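Local coordinates for protein putidaredoxin reductase (Pseudomonas putida, PDB 1Q1R) that probably carries electrons from NADH through its bound FAD to putidaredoxin, the iron-sulphur partner that supplies cytochrome P450cam, at residues Y132-E137 and V282-R287; V262-V267 and W296-S301. All coordinates share one frame; numbering follows the deposited sequence.

Interaction 1: residues Y132-E137 and V282-R287; sequences YLRTLE and VGDCAR. With FAD (flavin-adenine dinucleotide), chain C.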
ATOM      1  N   TYR A 132       9.415  -8.388  -9.535  1.00 20.61           N
ATOM      2  CA  TYR A 132       8.265  -7.643  -9.045  1.00 21.35           C
ATOM      3  C   TYR A 132       8.862  -7.070  -7.753  1.00 21.02           C
ATOM      4  O   TYR A 132       9.938  -7.506  -7.336  1.00 19.60           O
ATOM      5  CB  TYR A 132       7.097  -8.578  -8.710  1.00 22.32           C
ATOM      6  CG  TYR A 132       6.496  -9.244  -9.925  1.00 23.40           C
ATOM      7  CD1 TYR A 132       7.003 -10.455 -10.406  1.00 24.70           C
ATOM      8  CD2 TYR A 132       5.455  -8.636 -10.627  1.00 24.02           C
ATOM      9  CE1 TYR A 132       6.486 -11.043 -11.566  1.00 25.36           C
ATOM     10  CE2 TYR A 132       4.930  -9.208 -11.785  1.00 25.10           C
ATOM     11  CZ  TYR A 132       5.451 -10.411 -12.250  1.00 25.95           C
ATOM     12  OH  TYR A 132       4.947 -10.965 -13.401  1.00 26.36           O
ATOM     13  N   LEU A 133       8.201  -6.110  -7.120  1.00 20.19           N
ATOM     14  CA  LEU A 133       8.750  -5.548  -5.887  1.00 20.84           C
ATOM     15  C   LEU A 133       7.768  -5.608  -4.728  1.00 21.49           C
ATOM     16  O   LEU A 133       6.846  -4.802  -4.643  1.00 20.92           O
ATOM     17  CB  LEU A 133       9.197  -4.098  -6.109  1.00 19.85           C
ATOM     18  CG  LEU A 133       9.698  -3.324  -4.876  1.00 19.14           C
ATOM     19  CD1 LEU A 133      10.831  -4.085  -4.184  1.00 18.96           C
ATOM     20  CD2 LEU A 133      10.171  -1.942  -5.311  1.00 18.13           C
ATOM     21  N   ARG A 134       7.974  -6.569  -3.832  1.00 21.21           N
ATOM     22  CA  ARG A 134       7.101  -6.719  -2.675  1.00 22.97           C
ATOM     23  C   ARG A 134       7.878  -7.253  -1.468  1.00 21.29           C
ATOM     24  O   ARG A 134       7.632  -6.839  -0.340  1.00 21.59           O
ATOM     25  CB  ARG A 134       5.939  -7.666  -3.017  1.00 25.04           C
ATOM     26  CG  ARG A 134       4.553  -7.252  -2.473  1.00 28.96           C
ATOM     27  CD  ARG A 134       4.530  -7.170  -0.965  1.00 31.36           C
ATOM     28  NE  ARG A 134       3.182  -7.215  -0.380  1.00 32.74           N
ATOM     29  CZ  ARG A 134       2.267  -6.249  -0.460  1.00 31.62           C
ATOM     30  NH1 ARG A 134       2.514  -5.125  -1.118  1.00 31.21           N
ATOM     31  NH2 ARG A 134       1.110  -6.391   0.173  1.00 31.99           N
ATOM     32  N   THR A 135       8.827  -8.156  -1.704  1.00 19.95           N
ATOM     33  CA  THR A 135       9.599  -8.740  -0.610  1.00 19.46           C
ATOM     34  C   THR A 135      10.984  -8.130  -0.451  1.00 18.74           C
ATOM     35  O   THR A 135      11.487  -7.447  -1.343  1.00 19.18           O
ATOM     36  CB  THR A 135       9.796 -10.254  -0.801  1.00 20.45           C
ATOM     37  OG1 THR A 135      10.689 -10.476  -1.904  1.00 19.54           O
ATOM     38  CG2 THR A 135       8.459 -10.936  -1.081  1.00 20.14           C
ATOM     39  N   LEU A 136      11.605  -8.385   0.696  1.00 18.62           N
ATOM     40  CA  LEU A 136      12.942  -7.871   0.950  1.00 17.96           C
ATOM     41  C   LEU A 136      13.872  -8.480  -0.099  1.00 18.51           C
ATOM     42  O   LEU A 136      14.768  -7.811  -0.608  1.00 17.87           O
ATOM     43  CB  LEU A 136      13.404  -8.260   2.354  1.00 17.12           C
ATOM     44  CG  LEU A 136      14.818  -7.829   2.756  1.00 17.21           C
ATOM     45  CD1 LEU A 136      14.959  -6.317   2.623  1.00 17.94           C
ATOM     46  CD2 LEU A 136      15.096  -8.274   4.194  1.00 17.13           C
ATOM     47  N   GLU A 137      13.638  -9.749  -0.426  1.00 18.37           N
ATOM     48  CA  GLU A 137      14.448 -10.437  -1.420  1.00 20.59           C
ATOM     49  C   GLU A 137      14.331  -9.700  -2.754  1.00 19.66           C
ATOM     50  O   GLU A 137      15.342  -9.456  -3.417  1.00 18.39           O
ATOM     51  CB  GLU A 137      14.001 -11.898  -1.572  1.00 23.48           C
ATOM     52  CG  GLU A 137      14.793 -12.667  -2.620  1.00 29.89           C
ATOM     53  CD  GLU A 137      14.288 -14.089  -2.823  1.00 34.57           C
ATOM     54  OE1 GLU A 137      14.224 -14.849  -1.834  1.00 37.93           O
ATOM     55  OE2 GLU A 137      13.960 -14.448  -3.973  1.00 37.81           O
ATOM     56  N   VAL A 282      -7.507  -8.115   8.421  1.00 26.13           N
ATOM     57  CA  VAL A 282      -6.889  -6.805   8.623  1.00 24.70           C
ATOM     58  C   VAL A 282      -5.808  -6.495   7.585  1.00 24.54           C
ATOM     59  O   VAL A 282      -5.117  -7.399   7.112  1.00 24.74           O
ATOM     60  CB  VAL A 282      -6.258  -6.745  10.037  1.00 23.52           C
ATOM     61  CG1 VAL A 282      -5.177  -7.805  10.159  1.00 23.88           C
ATOM     62  CG2 VAL A 282      -5.692  -5.367  10.327  1.00 23.28           C
ATOM     63  N   GLY A 283      -5.669  -5.216   7.235  1.00 23.79           N
ATOM     64  CA  GLY A 283      -4.648  -4.807   6.284  1.00 22.14           C
ATOM     65  C   GLY A 283      -5.037  -4.806   4.820  1.00 22.43           C
ATOM     66  O   GLY A 283      -6.204  -4.639   4.474  1.00 23.10           O
ATOM     67  N   ASP A 284      -4.039  -4.987   3.958  1.00 22.45           N
ATOM     68  CA  ASP A 284      -4.235  -5.007   2.512  1.00 23.19           C
ATOM     69  C   ASP A 284      -5.296  -6.008   2.048  1.00 23.13           C
ATOM     70  O   ASP A 284      -5.923  -5.809   1.016  1.00 23.13           O
ATOM     71  CB  ASP A 284      -2.919  -5.352   1.799  1.00 23.32           C
ATOM     72  CG  ASP A 284      -1.886  -4.238   1.873  1.00 23.69           C
ATOM     73  OD1 ASP A 284      -2.069  -3.280   2.653  1.00 23.77           O
ATOM     74  OD2 ASP A 284      -0.877  -4.330   1.143  1.00 24.64           O
ATOM     75  N   CYS A 285      -5.484  -7.082   2.807  1.00 24.79           N
ATOM     76  CA  CYS A 285      -6.436  -8.123   2.424  1.00 25.93           C
ATOM     77  C   CYS A 285      -7.878  -7.875   2.832  1.00 27.22           C
ATOM     78  O   CYS A 285      -8.772  -8.610   2.411  1.00 27.31           O
ATOM     79  CB  CYS A 285      -6.009  -9.468   3.015  1.00 25.08           C
ATOM     80  SG  CYS A 285      -6.400  -9.670   4.776  1.00 24.63           S
ATOM     81  N   ALA A 286      -8.112  -6.845   3.637  1.00 27.97           N
ATOM     82  CA  ALA A 286      -9.456  -6.577   4.135  1.00 29.17           C
ATOM     83  C   ALA A 286     -10.327  -5.596   3.364  1.00 29.93           C
ATOM     84  O   ALA A 286      -9.928  -4.461   3.092  1.00 29.89           O
ATOM     85  CB  ALA A 286      -9.372  -6.140   5.598  1.00 28.50           C
ATOM     86  N   ARG A 287     -11.524  -6.053   3.005  1.00 30.58           N
ATOM     87  CA  ARG A 287     -12.489  -5.200   2.327  1.00 31.50           C
ATOM     88  C   ARG A 287     -13.491  -4.834   3.415  1.00 31.05           C
ATOM     89  O   ARG A 287     -14.162  -5.699   3.971  1.00 31.25           O
ATOM     90  CB  ARG A 287     -13.196  -5.935   1.187  1.00 32.76           C
ATOM     91  CG  ARG A 287     -14.318  -5.105   0.555  1.00 34.30           C
ATOM     92  CD  ARG A 287     -14.674  -5.614  -0.818  1.00 34.69           C
ATOM     93  NE  ARG A 287     -13.558  -5.445  -1.741  1.00 37.13           N
ATOM     94  CZ  ARG A 287     -13.189  -4.283  -2.266  1.00 37.13           C
ATOM     95  NH1 ARG A 287     -13.853  -3.176  -1.967  1.00 38.94           N
ATOM     96  NH2 ARG A 287     -12.153  -4.228  -3.091  1.00 37.58           N
TER
HETATM   97  PA  FAD C 749       1.723  -7.872   3.684  1.00 22.85           P
HETATM   98  O1A FAD C 749       1.593  -8.469   2.333  1.00 21.51           O
HETATM   99  O2A FAD C 749       2.817  -6.904   3.926  1.00 23.56           O
HETATM  100  O5B FAD C 749       1.848  -9.040   4.773  1.00 22.88           O
HETATM  101  C5B FAD C 749       1.113 -10.264   4.657  1.00 24.60           C
HETATM  102  C4B FAD C 749       2.049 -11.438   4.992  1.00 25.32           C
HETATM  103  O4B FAD C 749       1.256 -12.648   5.262  1.00 24.74           O
HETATM  104  C3B FAD C 749       2.948 -11.783   3.794  1.00 25.39           C
HETATM  105  O3B FAD C 749       4.245 -12.163   4.274  1.00 25.67           O
HETATM  106  C2B FAD C 749       2.266 -12.985   3.190  1.00 25.76           C
HETATM  107  O2B FAD C 749       3.216 -13.800   2.496  1.00 26.90           O
HETATM  108  C1B FAD C 749       1.779 -13.707   4.430  1.00 25.83           C
HETATM  109  N9A FAD C 749       0.775 -14.773   4.161  1.00 27.11           N
HETATM  110  C8A FAD C 749      -0.266 -14.708   3.311  1.00 27.77           C
HETATM  111  N7A FAD C 749      -0.921 -15.876   3.334  1.00 28.81           N
HETATM  112  C5A FAD C 749      -0.298 -16.675   4.196  1.00 28.55           C
HETATM  113  C6A FAD C 749      -0.513 -17.986   4.626  1.00 29.91           C
HETATM  114  N6A FAD C 749      -1.523 -18.699   4.133  1.00 29.37           N
HETATM  115  N1A FAD C 749       0.325 -18.530   5.545  1.00 29.68           N
HETATM  116  C2A FAD C 749       1.353 -17.828   6.042  1.00 29.78           C
HETATM  117  N3A FAD C 749       1.576 -16.569   5.639  1.00 27.80           N
HETATM  118  C4A FAD C 749       0.770 -15.977   4.724  1.00 27.75           C
HETATM  119  N1  FAD C 749       2.120   2.280   2.085  1.00 21.11           N
HETATM  120  C2  FAD C 749       2.098   3.617   2.501  1.00 21.86           C
HETATM  121  O2  FAD C 749       1.185   4.023   3.219  1.00 25.16           O
HETATM  122  N3  FAD C 749       3.131   4.483   2.100  1.00 19.74           N
HETATM  123  C4  FAD C 749       4.186   4.001   1.289  1.00 20.01           C
HETATM  124  O4  FAD C 749       5.106   4.758   0.985  1.00 19.62           O
HETATM  125  C4X FAD C 749       4.204   2.660   0.872  1.00 19.58           C
HETATM  126  N5  FAD C 749       5.242   2.172   0.134  1.00 18.41           N
HETATM  127  C5X FAD C 749       5.327   0.858  -0.226  1.00 18.89           C
HETATM  128  C6  FAD C 749       6.434   0.391  -0.965  1.00 17.76           C
HETATM  129  C7  FAD C 749       6.533  -0.974  -1.317  1.00 17.37           C
HETATM  130  C7M FAD C 749       7.735  -1.452  -2.154  1.00 17.13           C
HETATM  131  C8  FAD C 749       5.519  -1.881  -0.917  1.00 16.67           C
HETATM  132  C8M FAD C 749       5.605  -3.377  -1.257  1.00 16.73           C
HETATM  133  C9  FAD C 749       4.416  -1.414  -0.182  1.00 17.47           C
HETATM  134  C9A FAD C 749       4.314  -0.049   0.165  1.00 17.80           C
HETATM  135  N10 FAD C 749       3.213   0.439   0.921  1.00 20.28           N
HETATM  136  C10 FAD C 749       3.167   1.803   1.279  1.00 19.12           C
HETATM  137  C1' FAD C 749       2.105  -0.479   1.327  1.00 20.18           C
HETATM  138  C2' FAD C 749       2.247  -0.880   2.797  1.00 20.72           C
HETATM  139  O2' FAD C 749       3.591  -1.309   3.037  1.00 21.17           O
HETATM  140  C3' FAD C 749       1.261  -2.006   3.159  1.00 20.70           C
HETATM  141  O3' FAD C 749      -0.068  -1.594   2.813  1.00 21.65           O
HETATM  142  C4' FAD C 749       1.329  -2.326   4.658  1.00 21.09           C
HETATM  143  O4' FAD C 749       2.656  -2.728   5.002  1.00 21.15           O
HETATM  144  C5' FAD C 749       0.353  -3.446   5.060  1.00 21.79           C
HETATM  145  O5' FAD C 749       0.763  -4.731   4.564  1.00 20.68           O
HETATM  146  P   FAD C 749       0.033  -6.053   5.139  1.00 20.36           P
HETATM  147  O1P FAD C 749       0.700  -6.435   6.401  1.00 18.93           O
HETATM  148  O2P FAD C 749      -1.422  -5.785   5.177  1.00 20.08           O
HETATM  149  O3P FAD C 749       0.291  -7.175   3.994  1.00 22.24           O
HETATM  150  O   HOH W   1       0.454  -2.871  -0.339  1.00 27.45           O

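Interaction 2: residues V262-V267 and W296-S301; sequences VDNGIV and WVRIES. With FAD (flavin-adenine dinucleotide), chain C.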
ATOM      1  N   VAL A 262     -16.021 -13.363   0.495  1.00 39.77           N
ATOM      2  CA  VAL A 262     -14.904 -12.727  -0.187  1.00 39.93           C
ATOM      3  C   VAL A 262     -15.397 -11.957  -1.405  1.00 39.98           C
ATOM      4  O   VAL A 262     -16.360 -12.358  -2.057  1.00 41.03           O
ATOM      5  CB  VAL A 262     -13.862 -13.779  -0.637  1.00 39.41           C
ATOM      6  CG1 VAL A 262     -12.833 -13.144  -1.557  1.00 39.96           C
ATOM      7  CG2 VAL A 262     -13.174 -14.376   0.578  1.00 38.70           C
ATOM      8  N   ASP A 263     -14.737 -10.841  -1.691  1.00 39.28           N
ATOM      9  CA  ASP A 263     -15.071 -10.001  -2.833  1.00 38.95           C
ATOM     10  C   ASP A 263     -13.925  -9.013  -3.011  1.00 37.74           C
ATOM     11  O   ASP A 263     -13.943  -7.926  -2.438  1.00 36.90           O
ATOM     12  CB  ASP A 263     -16.379  -9.244  -2.580  1.00 40.03           C
ATOM     13  CG  ASP A 263     -16.783  -8.370  -3.754  1.00 41.33           C
ATOM     14  OD1 ASP A 263     -17.809  -7.668  -3.644  1.00 43.21           O
ATOM     15  OD2 ASP A 263     -16.080  -8.383  -4.790  1.00 41.76           O
ATOM     16  N   ASN A 264     -12.937  -9.399  -3.812  1.00 37.02           N
ATOM     17  CA  ASN A 264     -11.762  -8.564  -4.045  1.00 36.52           C
ATOM     18  C   ASN A 264     -11.252  -8.173  -2.667  1.00 35.34           C
ATOM     19  O   ASN A 264     -11.041  -6.999  -2.378  1.00 35.35           O
ATOM     20  CB  ASN A 264     -12.119  -7.300  -4.834  1.00 37.98           C
ATOM     21  CG  ASN A 264     -10.888  -6.499  -5.240  1.00 39.54           C
ATOM     22  OD1 ASN A 264      -9.846  -6.567  -4.587  1.00 39.44           O
ATOM     23  ND2 ASN A 264     -11.009  -5.728  -6.313  1.00 40.07           N
ATOM     24  N   GLY A 265     -11.076  -9.178  -1.820  1.00 34.40           N
ATOM     25  CA  GLY A 265     -10.611  -8.950  -0.468  1.00 33.33           C
ATOM     26  C   GLY A 265     -11.469  -9.746   0.489  1.00 33.08           C
ATOM     27  O   GLY A 265     -12.513 -10.272   0.100  1.00 33.53           O
ATOM     28  N   ILE A 266     -11.029  -9.851   1.737  1.00 32.21           N
ATOM     29  CA  ILE A 266     -11.772 -10.583   2.750  1.00 32.17           C
ATOM     30  C   ILE A 266     -12.748  -9.625   3.438  1.00 32.72           C
ATOM     31  O   ILE A 266     -12.341  -8.684   4.124  1.00 32.14           O
ATOM     32  CB  ILE A 266     -10.814 -11.202   3.786  1.00 31.41           C
ATOM     33  CG1 ILE A 266      -9.838 -12.144   3.072  1.00 31.35           C
ATOM     34  CG2 ILE A 266     -11.605 -11.951   4.853  1.00 30.96           C
ATOM     35  CD1 ILE A 266      -8.802 -12.774   3.974  1.00 30.65           C
ATOM     36  N   VAL A 267     -14.038  -9.866   3.234  1.00 32.93           N
ATOM     37  CA  VAL A 267     -15.088  -9.025   3.802  1.00 32.99           C
ATOM     38  C   VAL A 267     -15.153  -9.077   5.325  1.00 32.93           C
ATOM     39  O   VAL A 267     -15.194 -10.151   5.921  1.00 33.60           O
ATOM     40  CB  VAL A 267     -16.470  -9.419   3.226  1.00 33.18           C
ATOM     41  CG1 VAL A 267     -17.568  -8.568   3.855  1.00 33.37           C
ATOM     42  CG2 VAL A 267     -16.465  -9.250   1.713  1.00 32.96           C
ATOM     43  N   TRP A 296     -18.074   0.009   0.303  1.00 37.94           N
ATOM     44  CA  TRP A 296     -17.076  -1.007   0.607  1.00 36.80           C
ATOM     45  C   TRP A 296     -15.793  -0.752  -0.156  1.00 35.67           C
ATOM     46  O   TRP A 296     -15.806  -0.581  -1.376  1.00 36.12           O
ATOM     47  CB  TRP A 296     -17.609  -2.400   0.268  1.00 37.48           C
ATOM     48  CG  TRP A 296     -18.809  -2.760   1.064  1.00 38.28           C
ATOM     49  CD1 TRP A 296     -20.098  -2.378   0.822  1.00 38.72           C
ATOM     50  CD2 TRP A 296     -18.834  -3.516   2.277  1.00 38.98           C
ATOM     51  NE1 TRP A 296     -20.924  -2.849   1.812  1.00 38.54           N
ATOM     52  CE2 TRP A 296     -20.175  -3.551   2.721  1.00 39.33           C
ATOM     53  CE3 TRP A 296     -17.852  -4.169   3.036  1.00 39.61           C
ATOM     54  CZ2 TRP A 296     -20.562  -4.213   3.892  1.00 39.82           C
ATOM     55  CZ3 TRP A 296     -18.237  -4.829   4.203  1.00 40.11           C
ATOM     56  CH2 TRP A 296     -19.582  -4.845   4.617  1.00 40.07           C
ATOM     57  N   VAL A 297     -14.683  -0.729   0.571  1.00 34.02           N
ATOM     58  CA  VAL A 297     -13.383  -0.481  -0.040  1.00 31.53           C
ATOM     59  C   VAL A 297     -12.330  -1.407   0.551  1.00 30.42           C
ATOM     60  O   VAL A 297     -12.552  -2.027   1.588  1.00 30.00           O
ATOM     61  CB  VAL A 297     -12.921   0.969   0.219  1.00 31.25           C
ATOM     62  CG1 VAL A 297     -13.978   1.955  -0.255  1.00 30.25           C
ATOM     63  CG2 VAL A 297     -12.647   1.165   1.706  1.00 30.35           C
ATOM     64  N   ARG A 298     -11.192  -1.509  -0.132  1.00 29.72           N
ATOM     65  CA  ARG A 298     -10.059  -2.301   0.343  1.00 28.12           C
ATOM     66  C   ARG A 298      -8.866  -1.368   0.151  1.00 27.32           C
ATOM     67  O   ARG A 298      -8.573  -0.942  -0.965  1.00 26.51           O
ATOM     68  CB  ARG A 298      -9.861  -3.588  -0.474  1.00 27.93           C
ATOM     69  CG  ARG A 298      -8.696  -4.451   0.066  1.00 28.51           C
ATOM     70  CD  ARG A 298      -8.642  -5.836  -0.567  1.00 27.82           C
ATOM     71  NE  ARG A 298      -8.410  -5.762  -2.004  1.00 28.31           N
ATOM     72  CZ  ARG A 298      -7.254  -5.414  -2.555  1.00 28.60           C
ATOM     73  NH1 ARG A 298      -6.214  -5.112  -1.787  1.00 28.70           N
ATOM     74  NH2 ARG A 298      -7.145  -5.352  -3.873  1.00 28.74           N
ATOM     75  N   ILE A 299      -8.183  -1.039   1.237  1.00 26.10           N
ATOM     76  CA  ILE A 299      -7.068  -0.108   1.145  1.00 25.55           C
ATOM     77  C   ILE A 299      -5.708  -0.736   1.395  1.00 24.82           C
ATOM     78  O   ILE A 299      -5.532  -1.518   2.324  1.00 25.32           O
ATOM     79  CB  ILE A 299      -7.282   1.075   2.121  1.00 25.92           C
ATOM     80  CG1 ILE A 299      -8.602   1.776   1.782  1.00 26.39           C
ATOM     81  CG2 ILE A 299      -6.118   2.062   2.033  1.00 25.74           C
ATOM     82  CD1 ILE A 299      -8.865   3.018   2.592  1.00 26.93           C
ATOM     83  N   GLU A 300      -4.747  -0.375   0.553  1.00 24.04           N
ATOM     84  CA  GLU A 300      -3.384  -0.879   0.658  1.00 23.11           C
ATOM     85  C   GLU A 300      -2.467   0.257   1.107  1.00 22.25           C
ATOM     86  O   GLU A 300      -1.909   0.965   0.276  1.00 22.51           O
ATOM     87  CB  GLU A 300      -2.923  -1.414  -0.709  1.00 23.98           C
ATOM     88  CG  GLU A 300      -3.652  -2.678  -1.169  1.00 25.02           C
ATOM     89  CD  GLU A 300      -3.507  -2.946  -2.669  1.00 26.33           C
ATOM     90  OE1 GLU A 300      -2.618  -2.349  -3.315  1.00 26.08           O
ATOM     91  OE2 GLU A 300      -4.283  -3.765  -3.200  1.00 25.71           O
ATOM     92  N   SER A 301      -2.316   0.440   2.417  1.00 20.57           N
ATOM     93  CA  SER A 301      -1.448   1.500   2.920  1.00 19.98           C
ATOM     94  C   SER A 301      -0.995   1.222   4.345  1.00 20.09           C
ATOM     95  O   SER A 301      -1.592   0.413   5.059  1.00 20.61           O
ATOM     96  CB  SER A 301      -2.175   2.852   2.905  1.00 20.89           C
ATOM     97  OG  SER A 301      -3.015   2.978   4.047  1.00 20.63           O
TER
HETATM   98  PA  FAD C 749       1.723  -7.872   3.684  1.00 22.85           P
HETATM   99  O1A FAD C 749       1.593  -8.469   2.333  1.00 21.51           O
HETATM  100  O2A FAD C 749       2.817  -6.904   3.926  1.00 23.56           O
HETATM  101  O5B FAD C 749       1.848  -9.040   4.773  1.00 22.88           O
HETATM  102  C5B FAD C 749       1.113 -10.264   4.657  1.00 24.60           C
HETATM  103  C4B FAD C 749       2.049 -11.438   4.992  1.00 25.32           C
HETATM  104  O4B FAD C 749       1.256 -12.648   5.262  1.00 24.74           O
HETATM  105  C3B FAD C 749       2.948 -11.783   3.794  1.00 25.39           C
HETATM  106  O3B FAD C 749       4.245 -12.163   4.274  1.00 25.67           O
HETATM  107  C2B FAD C 749       2.266 -12.985   3.190  1.00 25.76           C
HETATM  108  O2B FAD C 749       3.216 -13.800   2.496  1.00 26.90           O
HETATM  109  C1B FAD C 749       1.779 -13.707   4.430  1.00 25.83           C
HETATM  110  N9A FAD C 749       0.775 -14.773   4.161  1.00 27.11           N
HETATM  111  C8A FAD C 749      -0.266 -14.708   3.311  1.00 27.77           C
HETATM  112  N7A FAD C 749      -0.921 -15.876   3.334  1.00 28.81           N
HETATM  113  C5A FAD C 749      -0.298 -16.675   4.196  1.00 28.55           C
HETATM  114  C6A FAD C 749      -0.513 -17.986   4.626  1.00 29.91           C
HETATM  115  N6A FAD C 749      -1.523 -18.699   4.133  1.00 29.37           N
HETATM  116  N1A FAD C 749       0.325 -18.530   5.545  1.00 29.68           N
HETATM  117  C2A FAD C 749       1.353 -17.828   6.042  1.00 29.78           C
HETATM  118  N3A FAD C 749       1.576 -16.569   5.639  1.00 27.80           N
HETATM  119  C4A FAD C 749       0.770 -15.977   4.724  1.00 27.75           C
HETATM  120  N1  FAD C 749       2.120   2.280   2.085  1.00 21.11           N
HETATM  121  C2  FAD C 749       2.098   3.617   2.501  1.00 21.86           C
HETATM  122  O2  FAD C 749       1.185   4.023   3.219  1.00 25.16           O
HETATM  123  N3  FAD C 749       3.131   4.483   2.100  1.00 19.74           N
HETATM  124  C4  FAD C 749       4.186   4.001   1.289  1.00 20.01           C
HETATM  125  O4  FAD C 749       5.106   4.758   0.985  1.00 19.62           O
HETATM  126  C4X FAD C 749       4.204   2.660   0.872  1.00 19.58           C
HETATM  127  N5  FAD C 749       5.242   2.172   0.134  1.00 18.41           N
HETATM  128  C5X FAD C 749       5.327   0.858  -0.226  1.00 18.89           C
HETATM  129  C6  FAD C 749       6.434   0.391  -0.965  1.00 17.76           C
HETATM  130  C7  FAD C 749       6.533  -0.974  -1.317  1.00 17.37           C
HETATM  131  C7M FAD C 749       7.735  -1.452  -2.154  1.00 17.13           C
HETATM  132  C8  FAD C 749       5.519  -1.881  -0.917  1.00 16.67           C
HETATM  133  C8M FAD C 749       5.605  -3.377  -1.257  1.00 16.73           C
HETATM  134  C9  FAD C 749       4.416  -1.414  -0.182  1.00 17.47           C
HETATM  135  C9A FAD C 749       4.314  -0.049   0.165  1.00 17.80           C
HETATM  136  N10 FAD C 749       3.213   0.439   0.921  1.00 20.28           N
HETATM  137  C10 FAD C 749       3.167   1.803   1.279  1.00 19.12           C
HETATM  138  C1' FAD C 749       2.105  -0.479   1.327  1.00 20.18           C
HETATM  139  C2' FAD C 749       2.247  -0.880   2.797  1.00 20.72           C
HETATM  140  O2' FAD C 749       3.591  -1.309   3.037  1.00 21.17           O
HETATM  141  C3' FAD C 749       1.261  -2.006   3.159  1.00 20.70           C
HETATM  142  O3' FAD C 749      -0.068  -1.594   2.813  1.00 21.65           O
HETATM  143  C4' FAD C 749       1.329  -2.326   4.658  1.00 21.09           C
HETATM  144  O4' FAD C 749       2.656  -2.728   5.002  1.00 21.15           O
HETATM  145  C5' FAD C 749       0.353  -3.446   5.060  1.00 21.79           C
HETATM  146  O5' FAD C 749       0.763  -4.731   4.564  1.00 20.68           O
HETATM  147  P   FAD C 749       0.033  -6.053   5.139  1.00 20.36           P
HETATM  148  O1P FAD C 749       0.700  -6.435   6.401  1.00 18.93           O
HETATM  149  O2P FAD C 749      -1.422  -5.785   5.177  1.00 20.08           O
HETATM  150  O3P FAD C 749       0.291  -7.175   3.994  1.00 22.24           O

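Interaction 1: residues Y132-E137 and V282-R287
Arg134 and Asp284 meet from opposite directions beside the pyrophosphate and ribityl chain of the FAD in this glutathione reductase fold, in a salt bridge between NH2 of Arg134 and OD2 of Asp284 at 3.0 Å. The guanidinium and carboxylate planes are 55° apart, and OD2 is approached on its anti side. Arginine suits a place between two anions: its NH2 also donates to FAD O1A at 3.0 Å, while NE adds a weak bond to that oxygen at 3.4 Å. NH1 donates to a water that in turn donates to OD2, giving this carboxylate oxygen a second donor.

Asp284 belongs to the Gly-Asp pair that marks the second FAD-binding motif of such flavoproteins. A short aspartate lets its backbone and side chain grip the cofactor together. Its N bonds O2P of FAD at 3.0 Å, almost straight at 167°. Gly283 ahead of it has backbone angles suited to glycine, and a CB here would strike that same phosphate oxygen. With CG lying beside the backbone N (chi1 -71°), the carboxylate reaches the ribityl chain, where OD1 of Asp284 accepts a hydrogen bond from FAD O3' at 2.6 Å.

Interaction 2: residues V262-V267 and W296-S301
Gly265 and Arg298 mark the closest approach of the two backbones, with their CA atoms 6.7 Å apart. The chain directions, taken from 264 to 267 and from 296 to 298, differ by 114°, and at the other end the CA atoms of Val267 and Trp296 stand 8.9 Å apart. No backbone hydrogen bond joins the segments, so side chains span the interval. Ahead of strand 266-267 the chain makes a tight turn in which Asp263 N bonds Gly265 O. Asn264 has left-handed helical backbone angles, which asparagine tolerates well, and Gly265 has angles that call for glycine; a CB there would also collide with CD of Arg298.

Arg298 lies along this turn. Its chain bends at chi3 (62°), which turns the guanidinium onto Asn264. NE of Arg298 donates to Asn264 O at 2.9 Å and also to Asn264 OD1. NH2 of Arg298 reaches that same OD1 of Asn264 at 3.0 Å, in the amide's carbonyl plane. The side-on grip thus takes both oxygens of one residue, with the amide and guanidinium planes 35° apart. On its NH1 side the arginine forms a salt bridge with Glu300, NH1 to OE2 at 2.7 Å, placing the cation between an amide and a carboxylate. The second contact is apolar: CG1 of Val267 packs obliquely against CZ3 of Trp296 at 3.8 Å, the two side chains crossing at about a right angle.

Strand 286-290 runs between strands 266-267 and 295-298 in a three-stranded mixed sheet, and its Arg287 also bonds Asn264 O. Pro250 of strand 248-250 touches both Asn264 and Arg298, and Ser301, in the FAD pocket, N-caps helix 302-316.

Along the chain the four segments come in the order 132-137, 262-267, 282-287 and 296-301, so the two contacts cross. Interaction 1 closes a loop of 144 residues that includes most of the second parallel sheet, and brings the end of strand 130-132 in that sheet towards the chain leaving strand 279-281, the edge of the first. Interaction 2 closes a loop of only 28 residues, which contains segment 282-287. Their centres lie about 12 Å apart, and they are directly joined: Cys285 O probably accepts a hydrogen bond from Ile266 N, and Asp284 O one from Arg298 NH1. Both contacts border FAD, tying the three-stranded mixed sheet to the cofactor site.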